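Putative aldehyde dehydrogenase AldY (Bacillus subtilis, PDB 4DNG) probably oxidises aldehydes to carboxylates with NAD(+) as cofactor and may protect cells against stress from ethanol and related compounds. Local coordinates at residues 109-114 / 163-168; 157-162 / 228-233; 388-393 / 399-404. All coordinates share one frame; numbering follows the deposited sequence.

Contact 1 (109-114 / 163-168)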
ATOM      1  N   ILE A 109      23.662  11.682   5.275  1.00 63.38           N
ATOM      2  CA  ILE A 109      23.763  12.239   6.612  1.00 67.46           C
ATOM      3  C   ILE A 109      22.468  12.951   7.029  1.00 70.67           C
ATOM      4  O   ILE A 109      21.953  12.744   8.145  1.00 69.08           O
ATOM      5  CB  ILE A 109      24.960  13.202   6.671  1.00 74.80           C
ATOM      6  CG1 ILE A 109      26.265  12.393   6.639  1.00 78.96           C
ATOM      7  CG2 ILE A 109      24.872  14.139   7.873  1.00 74.51           C
ATOM      8  CD1 ILE A 109      27.463  13.158   6.108  1.00 81.76           C
ATOM      9  N   ALA A 110      21.942  13.792   6.141  1.00 69.01           N
ATOM     10  CA  ALA A 110      20.649  14.426   6.399  1.00 73.54           C
ATOM     11  C   ALA A 110      19.588  13.382   6.795  1.00 69.75           C
ATOM     12  O   ALA A 110      18.933  13.521   7.832  1.00 73.55           O
ATOM     13  CB  ALA A 110      20.197  15.261   5.209  1.00 67.78           C
ATOM     14  N   ILE A 111      19.467  12.321   6.006  1.00 57.24           N
ATOM     15  CA  ILE A 111      18.538  11.225   6.319  1.00 61.94           C
ATOM     16  C   ILE A 111      18.748  10.643   7.731  1.00 69.32           C
ATOM     17  O   ILE A 111      17.780  10.408   8.459  1.00 68.21           O
ATOM     18  CB  ILE A 111      18.606  10.124   5.255  1.00 61.35           C
ATOM     19  CG1 ILE A 111      17.982  10.613   3.954  1.00 62.76           C
ATOM     20  CG2 ILE A 111      17.901   8.863   5.714  1.00 63.33           C
ATOM     21  CD1 ILE A 111      18.499   9.892   2.727  1.00 62.73           C
ATOM     22  N   LEU A 112      20.003  10.423   8.129  1.00 69.87           N
ATOM     23  CA  LEU A 112      20.265   9.946   9.488  1.00 68.48           C
ATOM     24  C   LEU A 112      19.884  10.978  10.560  1.00 66.60           C
ATOM     25  O   LEU A 112      19.341  10.622  11.602  1.00 65.30           O
ATOM     26  CB  LEU A 112      21.712   9.471   9.661  1.00 67.67           C
ATOM     27  CG  LEU A 112      22.023   8.052   9.188  1.00 68.30           C
ATOM     28  CD1 LEU A 112      23.525   7.847   9.090  1.00 69.18           C
ATOM     29  CD2 LEU A 112      21.401   7.014  10.115  1.00 68.44           C
ATOM     30  N   ASP A 113      20.163  12.253  10.293  1.00 72.02           N
ATOM     31  CA  ASP A 113      19.749  13.344  11.184  1.00 70.85           C
ATOM     32  C   ASP A 113      18.229  13.346  11.357  1.00 66.96           C
ATOM     33  O   ASP A 113      17.724  13.604  12.440  1.00 69.26           O
ATOM     34  CB  ASP A 113      20.201  14.701  10.626  1.00 70.85           C
ATOM     35  CG  ASP A 113      21.710  14.937  10.760  1.00 76.73           C
ATOM     36  OD1 ASP A 113      22.377  14.206  11.529  1.00 77.05           O
ATOM     37  OD2 ASP A 113      22.236  15.866  10.085  1.00 75.29           O
ATOM     38  N   GLU A 114      17.506  13.034  10.283  1.00 72.63           N
ATOM     39  CA  GLU A 114      16.053  13.115  10.284  1.00 70.34           C
ATOM     40  C   GLU A 114      15.474  11.961  11.082  1.00 69.55           C
ATOM     41  O   GLU A 114      14.578  12.166  11.902  1.00 75.70           O
ATOM     42  CB  GLU A 114      15.506  13.195   8.858  1.00 73.35           C
ATOM     43  CG  GLU A 114      13.993  13.383   8.743  1.00 89.00           C
ATOM     44  CD  GLU A 114      13.473  14.705   9.305  1.00115.29           C
ATOM     45  OE1 GLU A 114      14.165  15.748   9.191  1.00117.21           O
ATOM     46  OE2 GLU A 114      12.349  14.707   9.857  1.00127.63           O
ATOM     47  N   SER A 163      16.075   3.807   3.123  1.00 51.46           N
ATOM     48  CA  SER A 163      15.285   2.723   3.691  1.00 57.12           C
ATOM     49  C   SER A 163      15.899   2.146   4.944  1.00 58.06           C
ATOM     50  O   SER A 163      15.188   1.733   5.867  1.00 61.31           O
ATOM     51  CB  SER A 163      15.039   1.613   2.674  1.00 56.03           C
ATOM     52  OG  SER A 163      14.381   2.156   1.552  1.00 65.30           O
ATOM     53  N   ILE A 164      17.218   2.083   4.970  1.00 58.87           N
ATOM     54  CA  ILE A 164      17.902   1.522   6.121  1.00 59.32           C
ATOM     55  C   ILE A 164      17.601   2.332   7.401  1.00 59.33           C
ATOM     56  O   ILE A 164      17.188   1.770   8.422  1.00 62.40           O
ATOM     57  CB  ILE A 164      19.408   1.378   5.840  1.00 56.39           C
ATOM     58  CG1 ILE A 164      19.625   0.260   4.812  1.00 56.39           C
ATOM     59  CG2 ILE A 164      20.162   1.154   7.134  1.00 54.84           C
ATOM     60  CD1 ILE A 164      20.982   0.259   4.138  1.00 59.27           C
ATOM     61  N   ALA A 165      17.735   3.650   7.333  1.00 57.08           N
ATOM     62  CA  ALA A 165      17.716   4.445   8.578  1.00 64.38           C
ATOM     63  C   ALA A 165      16.334   4.537   9.272  1.00 65.31           C
ATOM     64  O   ALA A 165      16.238   4.331  10.475  1.00 64.86           O
ATOM     65  CB  ALA A 165      18.347   5.822   8.361  1.00 60.78           C
ATOM     66  N   PRO A 166      15.259   4.837   8.520  1.00 64.08           N
ATOM     67  CA  PRO A 166      13.931   4.728   9.152  1.00 63.63           C
ATOM     68  C   PRO A 166      13.607   3.317   9.663  1.00 68.05           C
ATOM     69  O   PRO A 166      13.077   3.160  10.764  1.00 74.86           O
ATOM     70  CB  PRO A 166      12.964   5.113   8.030  1.00 65.49           C
ATOM     71  CG  PRO A 166      13.791   5.248   6.787  1.00 66.74           C
ATOM     72  CD  PRO A 166      15.193   5.528   7.222  1.00 61.55           C
ATOM     73  N   ALA A 167      13.938   2.299   8.878  1.00 67.52           N
ATOM     74  CA  ALA A 167      13.722   0.922   9.294  1.00 67.10           C
ATOM     75  C   ALA A 167      14.301   0.669  10.682  1.00 73.78           C
ATOM     76  O   ALA A 167      13.594   0.252  11.607  1.00 68.19           O
ATOM     77  CB  ALA A 167      14.346  -0.030   8.297  1.00 60.62           C
ATOM     78  N   ILE A 168      15.599   0.920  10.812  1.00 70.07           N
ATOM     79  CA  ILE A 168      16.285   0.704  12.070  1.00 73.14           C
ATOM     80  C   ILE A 168      15.780   1.644  13.187  1.00 68.48           C
ATOM     81  O   ILE A 168      15.629   1.225  14.331  1.00 69.55           O
ATOM     82  CB  ILE A 168      17.813   0.789  11.875  1.00 70.72           C
ATOM     83  CG1 ILE A 168      18.286  -0.468  11.135  1.00 64.68           C
ATOM     84  CG2 ILE A 168      18.525   0.987  13.214  1.00 66.04           C
ATOM     85  CD1 ILE A 168      19.637  -0.315  10.471  1.00 71.31           C
TER

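Contact 2 (157-162 / 228-233)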
ATOM      1  N   MET A 157      24.044   5.104  -2.255  1.00 59.09           N
ATOM      2  CA  MET A 157      24.157   5.276  -0.813  1.00 52.00           C
ATOM      3  C   MET A 157      22.956   6.031  -0.236  1.00 54.53           C
ATOM      4  O   MET A 157      22.361   5.636   0.780  1.00 55.43           O
ATOM      5  CB  MET A 157      25.457   5.983  -0.451  1.00 53.41           C
ATOM      6  CG  MET A 157      25.535   6.265   1.037  1.00 65.24           C
ATOM      7  SD  MET A 157      27.090   6.917   1.638  1.00 71.28           S
ATOM      8  CE  MET A 157      28.233   5.571   1.314  1.00 65.93           C
ATOM      9  N   ASN A 158      22.602   7.118  -0.905  1.00 52.60           N
ATOM     10  CA  ASN A 158      21.460   7.905  -0.529  1.00 55.19           C
ATOM     11  C   ASN A 158      20.183   7.046  -0.478  1.00 56.00           C
ATOM     12  O   ASN A 158      19.479   7.038   0.541  1.00 58.64           O
ATOM     13  CB  ASN A 158      21.347   9.068  -1.516  1.00 68.84           C
ATOM     14  CG  ASN A 158      20.068   9.844  -1.374  1.00 86.56           C
ATOM     15  OD1 ASN A 158      19.797  10.427  -0.329  1.00 96.70           O
ATOM     16  ND2 ASN A 158      19.277   9.874  -2.441  1.00106.66           N
ATOM     17  N   LEU A 159      19.908   6.304  -1.553  1.00 52.24           N
ATOM     18  CA  LEU A 159      18.671   5.526  -1.666  1.00 60.68           C
ATOM     19  C   LEU A 159      18.614   4.348  -0.702  1.00 65.47           C
ATOM     20  O   LEU A 159      17.580   4.101  -0.113  1.00 76.65           O
ATOM     21  CB  LEU A 159      18.437   5.039  -3.116  1.00 63.77           C
ATOM     22  CG  LEU A 159      18.123   6.116  -4.170  1.00 69.18           C
ATOM     23  CD1 LEU A 159      17.862   5.513  -5.544  1.00 69.13           C
ATOM     24  CD2 LEU A 159      16.955   7.012  -3.762  1.00 65.38           C
ATOM     25  N   SER A 160      19.718   3.616  -0.572  1.00 57.62           N
ATOM     26  CA  SER A 160      19.860   2.603   0.449  1.00 53.14           C
ATOM     27  C   SER A 160      19.520   3.176   1.839  1.00 53.25           C
ATOM     28  O   SER A 160      18.663   2.638   2.556  1.00 50.39           O
ATOM     29  CB  SER A 160      21.290   2.023   0.428  1.00 53.97           C
ATOM     30  OG  SER A 160      21.554   1.359  -0.809  1.00 51.83           O
ATOM     31  N   MET A 161      20.174   4.268   2.225  1.00 52.04           N
ATOM     32  CA  MET A 161      19.968   4.805   3.569  1.00 48.14           C
ATOM     33  C   MET A 161      18.534   5.346   3.718  1.00 51.83           C
ATOM     34  O   MET A 161      17.976   5.392   4.822  1.00 54.67           O
ATOM     35  CB  MET A 161      20.998   5.885   3.855  1.00 50.41           C
ATOM     36  CG  MET A 161      20.938   6.473   5.241  1.00 51.90           C
ATOM     37  SD  MET A 161      21.504   5.183   6.330  1.00 60.37           S
ATOM     38  CE  MET A 161      23.277   5.302   6.065  1.00 58.64           C
ATOM     39  N   ARG A 162      17.914   5.713   2.601  1.00 56.50           N
ATOM     40  CA  ARG A 162      16.518   6.164   2.649  1.00 58.72           C
ATOM     41  C   ARG A 162      15.608   5.053   3.160  1.00 59.08           C
ATOM     42  O   ARG A 162      14.507   5.328   3.616  1.00 69.08           O
ATOM     43  CB  ARG A 162      16.043   6.699   1.304  1.00 58.83           C
ATOM     44  CG  ARG A 162      14.804   7.557   1.390  1.00 75.76           C
ATOM     45  CD  ARG A 162      14.154   7.716   0.025  1.00 90.00           C
ATOM     46  NE  ARG A 162      13.731   6.425  -0.508  1.00104.46           N
ATOM     47  CZ  ARG A 162      13.483   6.194  -1.795  1.00116.49           C
ATOM     48  NH1 ARG A 162      13.107   4.986  -2.200  1.00121.09           N
ATOM     49  NH2 ARG A 162      13.623   7.170  -2.679  1.00111.61           N
ATOM     50  N   SER A 228      11.191  -2.527  -0.387  1.00 57.20           N
ATOM     51  CA  SER A 228      11.606  -1.198  -0.782  1.00 56.37           C
ATOM     52  C   SER A 228      12.467  -1.365  -2.047  1.00 58.06           C
ATOM     53  O   SER A 228      13.437  -2.113  -2.024  1.00 56.75           O
ATOM     54  CB  SER A 228      12.411  -0.584   0.375  1.00 56.74           C
ATOM     55  OG  SER A 228      12.910   0.685   0.028  1.00 65.98           O
ATOM     56  N   PHE A 229      12.097  -0.699  -3.146  1.00 58.60           N
ATOM     57  CA  PHE A 229      12.772  -0.857  -4.443  1.00 54.95           C
ATOM     58  C   PHE A 229      12.844   0.461  -5.216  1.00 59.74           C
ATOM     59  O   PHE A 229      11.880   1.237  -5.235  1.00 61.35           O
ATOM     60  CB  PHE A 229      12.042  -1.922  -5.291  1.00 60.78           C
ATOM     61  CG  PHE A 229      12.580  -2.085  -6.708  1.00 55.15           C
ATOM     62  CD1 PHE A 229      13.750  -2.796  -6.954  1.00 57.25           C
ATOM     63  CD2 PHE A 229      11.892  -1.560  -7.796  1.00 56.55           C
ATOM     64  CE1 PHE A 229      14.245  -2.951  -8.251  1.00 59.58           C
ATOM     65  CE2 PHE A 229      12.371  -1.715  -9.094  1.00 60.80           C
ATOM     66  CZ  PHE A 229      13.558  -2.408  -9.321  1.00 59.36           C
ATOM     67  N   THR A 230      13.994   0.702  -5.844  1.00 60.22           N
ATOM     68  CA  THR A 230      14.176   1.766  -6.835  1.00 57.96           C
ATOM     69  C   THR A 230      14.830   1.164  -8.096  1.00 57.62           C
ATOM     70  O   THR A 230      15.847   0.487  -7.985  1.00 69.17           O
ATOM     71  CB  THR A 230      15.029   2.931  -6.284  1.00 61.05           C
ATOM     72  OG1 THR A 230      14.282   3.642  -5.295  1.00 69.05           O
ATOM     73  CG2 THR A 230      15.365   3.906  -7.394  1.00 57.61           C
ATOM     74  N   GLY A 231      14.240   1.413  -9.276  1.00 56.22           N
ATOM     75  CA  GLY A 231      14.611   0.741 -10.533  1.00 53.82           C
ATOM     76  C   GLY A 231      13.577   0.865 -11.652  1.00 59.55           C
ATOM     77  O   GLY A 231      12.763   1.800 -11.668  1.00 61.15           O
ATOM     78  N   SER A 232      13.620  -0.041 -12.627  1.00 60.63           N
ATOM     79  CA  SER A 232      12.739   0.102 -13.817  1.00 61.48           C
ATOM     80  C   SER A 232      11.294  -0.257 -13.516  1.00 58.14           C
ATOM     81  O   SER A 232      11.018  -1.027 -12.619  1.00 56.37           O
ATOM     82  CB  SER A 232      13.227  -0.749 -15.006  1.00 57.25           C
ATOM     83  OG  SER A 232      13.190  -2.140 -14.690  1.00 68.30           O
ATOM     84  N   THR A 233      10.378   0.278 -14.305  1.00 68.68           N
ATOM     85  CA  THR A 233       8.957  -0.062 -14.204  1.00 67.09           C
ATOM     86  C   THR A 233       8.630  -1.569 -14.335  1.00 65.62           C
ATOM     87  O   THR A 233       7.789  -2.087 -13.595  1.00 71.78           O
ATOM     88  CB  THR A 233       8.193   0.783 -15.216  1.00 61.26           C
ATOM     89  OG1 THR A 233       8.501   2.147 -14.938  1.00 66.04           O
ATOM     90  CG2 THR A 233       6.668   0.578 -15.137  1.00 58.22           C
TER

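Contact 3 (388-393 / 399-404)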
ATOM      1  N   THR A 388      16.318  17.144 -23.615  1.00 72.13           N
ATOM      2  CA  THR A 388      15.331  17.312 -24.674  1.00 75.74           C
ATOM      3  C   THR A 388      14.451  18.536 -24.356  1.00 77.01           C
ATOM      4  O   THR A 388      13.834  18.621 -23.287  1.00 75.22           O
ATOM      5  CB  THR A 388      14.475  16.035 -24.859  1.00 76.76           C
ATOM      6  OG1 THR A 388      15.327  14.894 -25.017  1.00 83.43           O
ATOM      7  CG2 THR A 388      13.576  16.153 -26.075  1.00 72.05           C
ATOM      8  N   ILE A 389      14.420  19.487 -25.284  1.00 74.98           N
ATOM      9  CA  ILE A 389      13.689  20.727 -25.072  1.00 77.82           C
ATOM     10  C   ILE A 389      12.462  20.714 -25.960  1.00 82.61           C
ATOM     11  O   ILE A 389      12.549  20.442 -27.168  1.00 82.76           O
ATOM     12  CB  ILE A 389      14.528  21.978 -25.396  1.00 84.30           C
ATOM     13  CG1 ILE A 389      16.019  21.788 -25.013  1.00 92.60           C
ATOM     14  CG2 ILE A 389      13.882  23.221 -24.791  1.00 83.92           C
ATOM     15  CD1 ILE A 389      16.419  22.177 -23.600  1.00 94.80           C
ATOM     16  N   ILE A 390      11.325  21.006 -25.337  1.00 81.02           N
ATOM     17  CA  ILE A 390      10.034  20.971 -25.989  1.00 84.19           C
ATOM     18  C   ILE A 390       9.363  22.346 -25.957  1.00 82.61           C
ATOM     19  O   ILE A 390       9.324  23.010 -24.922  1.00 77.94           O
ATOM     20  CB  ILE A 390       9.120  19.915 -25.329  1.00 87.39           C
ATOM     21  CG1 ILE A 390       9.730  18.526 -25.527  1.00 82.59           C
ATOM     22  CG2 ILE A 390       7.680  19.998 -25.873  1.00 79.18           C
ATOM     23  CD1 ILE A 390       9.362  17.538 -24.444  1.00 79.63           C
ATOM     24  N   LYS A 391       8.834  22.744 -27.110  1.00 87.37           N
ATOM     25  CA  LYS A 391       8.117  23.994 -27.281  1.00 89.48           C
ATOM     26  C   LYS A 391       6.675  23.865 -26.779  1.00 87.41           C
ATOM     27  O   LYS A 391       5.988  22.897 -27.102  1.00 84.89           O
ATOM     28  CB  LYS A 391       8.124  24.367 -28.770  1.00 89.76           C
ATOM     29  CG  LYS A 391       7.636  25.769 -29.115  1.00 95.79           C
ATOM     30  CD  LYS A 391       8.697  26.811 -28.799  1.00102.40           C
ATOM     31  CE  LYS A 391       8.699  27.971 -29.779  1.00106.40           C
ATOM     32  NZ  LYS A 391       9.481  27.655 -31.009  1.00109.14           N
ATOM     33  N   ALA A 392       6.232  24.847 -25.991  1.00 87.71           N
ATOM     34  CA  ALA A 392       4.820  24.998 -25.599  1.00 84.28           C
ATOM     35  C   ALA A 392       4.264  26.347 -26.087  1.00 82.95           C
ATOM     36  O   ALA A 392       4.928  27.388 -25.960  1.00 83.42           O
ATOM     37  CB  ALA A 392       4.659  24.863 -24.083  1.00 80.96           C
ATOM     38  N   GLY A 393       3.059  26.315 -26.659  1.00 82.02           N
ATOM     39  CA  GLY A 393       2.356  27.520 -27.121  1.00 84.50           C
ATOM     40  C   GLY A 393       1.523  28.246 -26.061  1.00 89.29           C
ATOM     41  O   GLY A 393       1.030  29.339 -26.309  1.00 96.60           O
ATOM     42  N   ILE A 399       1.898  22.759 -18.847  1.00 81.05           N
ATOM     43  CA  ILE A 399       1.475  21.944 -17.721  1.00 78.31           C
ATOM     44  C   ILE A 399       0.779  20.675 -18.218  1.00 80.19           C
ATOM     45  O   ILE A 399       1.010  19.593 -17.664  1.00 75.76           O
ATOM     46  CB  ILE A 399       0.574  22.746 -16.756  1.00 84.87           C
ATOM     47  CG1 ILE A 399       1.228  24.098 -16.379  1.00 85.08           C
ATOM     48  CG2 ILE A 399       0.204  21.921 -15.525  1.00 78.79           C
ATOM     49  CD1 ILE A 399       2.602  24.044 -15.733  1.00 77.67           C
ATOM     50  N   ASP A 400      -0.042  20.790 -19.270  1.00 79.45           N
ATOM     51  CA  ASP A 400      -0.608  19.594 -19.924  1.00 82.53           C
ATOM     52  C   ASP A 400       0.494  18.623 -20.398  1.00 92.28           C
ATOM     53  O   ASP A 400       0.461  17.431 -20.063  1.00 96.30           O
ATOM     54  CB  ASP A 400      -1.541  19.959 -21.081  1.00 77.61           C
ATOM     55  CG  ASP A 400      -2.832  20.614 -20.609  1.00 85.53           C
ATOM     56  OD1 ASP A 400      -3.127  20.552 -19.392  1.00 82.63           O
ATOM     57  OD2 ASP A 400      -3.549  21.205 -21.455  1.00 91.26           O
ATOM     58  N   MET A 401       1.471  19.142 -21.146  1.00 84.95           N
ATOM     59  CA  MET A 401       2.612  18.348 -21.631  1.00 84.56           C
ATOM     60  C   MET A 401       3.401  17.663 -20.516  1.00 86.72           C
ATOM     61  O   MET A 401       3.925  16.555 -20.709  1.00 82.05           O
ATOM     62  CB  MET A 401       3.554  19.211 -22.478  1.00 86.62           C
ATOM     63  CG  MET A 401       3.007  19.581 -23.845  1.00 84.70           C
ATOM     64  SD  MET A 401       4.134  20.669 -24.736  1.00 98.31           S
ATOM     65  CE  MET A 401       3.755  20.249 -26.447  1.00 90.24           C
ATOM     66  N   ALA A 402       3.479  18.323 -19.355  1.00 97.33           N
ATOM     67  CA  ALA A 402       4.164  17.780 -18.167  1.00 94.95           C
ATOM     68  C   ALA A 402       3.408  16.600 -17.569  1.00 96.65           C
ATOM     69  O   ALA A 402       4.021  15.652 -17.086  1.00105.60           O
ATOM     70  CB  ALA A 402       4.363  18.863 -17.118  1.00 89.32           C
ATOM     71  N   ASN A 403       2.095  16.704 -17.583  1.00 99.29           N
ATOM     72  CA  ASN A 403       1.207  15.659 -17.138  1.00103.35           C
ATOM     73  C   ASN A 403       1.265  14.412 -17.989  1.00 99.47           C
ATOM     74  O   ASN A 403       1.206  13.315 -17.484  1.00108.85           O
ATOM     75  CB  ASN A 403      -0.218  16.184 -17.066  1.00104.25           C
ATOM     76  CG  ASN A 403      -0.582  16.678 -15.694  1.00 96.84           C
ATOM     77  OD1 ASN A 403      -0.113  16.161 -14.698  1.00 89.73           O
ATOM     78  ND2 ASN A 403      -1.433  17.679 -15.639  1.00 95.63           N
ATOM     79  N   ASP A 404       1.399  14.579 -19.288  1.00104.55           N
ATOM     80  CA  ASP A 404       1.211  13.473 -20.204  1.00116.41           C
ATOM     81  C   ASP A 404       2.454  12.615 -20.237  1.00122.49           C
ATOM     82  O   ASP A 404       3.267  12.709 -21.140  1.00119.59           O
ATOM     83  CB  ASP A 404       0.923  14.024 -21.601  1.00120.65           C
ATOM     84  CG  ASP A 404       1.207  13.028 -22.698  1.00110.27           C
ATOM     85  OD1 ASP A 404       1.522  11.873 -22.381  1.00110.97           O
ATOM     86  OD2 ASP A 404       1.105  13.404 -23.880  1.00 88.98           O
TER

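Contact 1 (109-114 / 163-168)
Helix 98-118 packs on the outer side of helix 156-169, which lies on the sheet that carries the NAD(+)-site strand 226-231; I111 and L112 close on the methyl group of A165. The backbones come near here, with CA of L112 6.1 Å from CA of A165, an approach that the single-carbon side chain permits. The CB of A165 is directed at helix 98-118 and receives one methyl from each of the two consecutive residues. L112 makes the closer touch, CD2 lying 3.7 Å from A165 CB. I111 meets the same methyl with its shorter branch, CG2 at 4.1 Å from A165 CB. With CG1 beside the backbone N (chi1 -71°), the CG2 branch of I111 is left to face A165, while the longer branch runs toward N158, about two turns before A165. No hydrogen bond crosses between the segments, and the touch is wholly apolar. Helix 156-169 is kinked here: the N atoms of S163 and P166 make no bond to the preceding turn, and as a proline P166 has no N-H to give. L112 also packs on L72 and L79 of helix 65-81 and on F194 of helix 183-196, and P166 on V464 and F468 of helix 462-468. The contact thus joins a second layer of helix to the one covering the sheet in the NAD(+)-binding part of an aldehyde dehydrogenase fold.

Contact 2 (157-162 / 228-233)
L159 and R162, one helical turn apart, both bear on T230, and each crosses the threonine side chain at about a right angle. L159 comes with a single methyl, CD1, which lies 3.5 Å from T230 CG2 and 3.9 Å from T230 CB, so that the leucine abuts the branch point of the threonine as well as its methyl. In T230, CG2 stands anti to the backbone N and OG1 beside it (chi1 -70°), so the methyl makes the closest touch with the leucine, while the hydroxyl is the atom nearest the arginine. The guanidinium of R162 meets that hydroxyl obliquely, NH1 being 3.6 Å from T230 OG1, and no hydrogen bond joins them. A bend at chi3 (62°) turns the end of the otherwise stretched arginine chain, and its NH2 makes a long, weak ion pair with E253, the predicted active-site glutamate. T230 thus lies near the probable catalytic centre, just before the G231-S232-T233 portion of the NAD(+) site inferred from relatives, where S232 is the N-cap of helix 233-246. Strand 226-231 is flanked by parallel strands 135-150 and 249-254, to which S228 and F229 are bonded through the backbone. T230 faces helix 156-169 on one side of this sheet; F229 points away from that helix and packs on V235 and I239 of helix 233-246.

Contact 3 (388-393 / 399-404)
M401 of helix 395-403 reaches across to strand 386-392, where its SD meets I390, K391 and A392 and its CE goes on to I390 and K391. Its CB is directed at the strand, and CG stands anti to the carbonyl carbon (chi1 -72°). Beyond CG the chain stays extended, carrying the sulfur and terminal methyl over the gap between the two elements, whose local axes are 9.8 Å apart at their closest. SD is the first atom to touch. M401 SD lies 3.8 Å from I390 CG2, the short branch of the isoleucine, and more loosely 4.3 Å from A392 CB. Between these two residues the backbone carbonyl of K391 also approaches it, K391 O being 3.7 Å from M401 SD. The terminal methyl keeps to two of these partners: M401 CE is 3.5 Å from K391 O and 4.0 Å from I390 CG2. I390 and M401 cross obliquely, the isoleucine offering a methyl and the methionine its thioether end. K391 contributes its carbonyl, since its own side chain leaves from the other face of the strand, where it forms a cation-pi contact with Y300. Were M401 an alanine, the thioether would be gone, and I390 CG2 would probably lose its partner from the helix, with a gap opened between helix and strand. The N-to-C axes of strand 388-392 and helix 399-403 make 136°, as expected when the chain turns back after a strand into a covering helix. Strand 386-392 pairs in parallel with 290-296 and 362-369, and helix 395-403 leads on to strand 410-414 of the same sheet, parallel to 258-262, making a beta-alpha-beta crossover. The helix is further tied to the sheet by R292 of strand 290-296, which bonds to M401 O.

How the contacts relate
Contacts 1 and 2 share helix 156-169, their centres about 13 Å apart, and their segments alternate along the chain. They are joined directly: S163 OG and S228 OG lie 2.6 Å apart in a probable hydrogen bond, and I111 CD1 packs 3.4 Å from N158 OD1. Both relate to the predicted active-site residue E253, whose side chain is about 3 Å from that of R162 in contact 2 and about 10 Å from that of I111 in contact 1. Contact 3, later in the chain and away from these sites, joins a strand of the other sheet to a helix that packs on it; its centre is about 28 Å from that of contact 2 and about 36 Å from that of contact 1, on the opposite side of the chain's centre from contact 1.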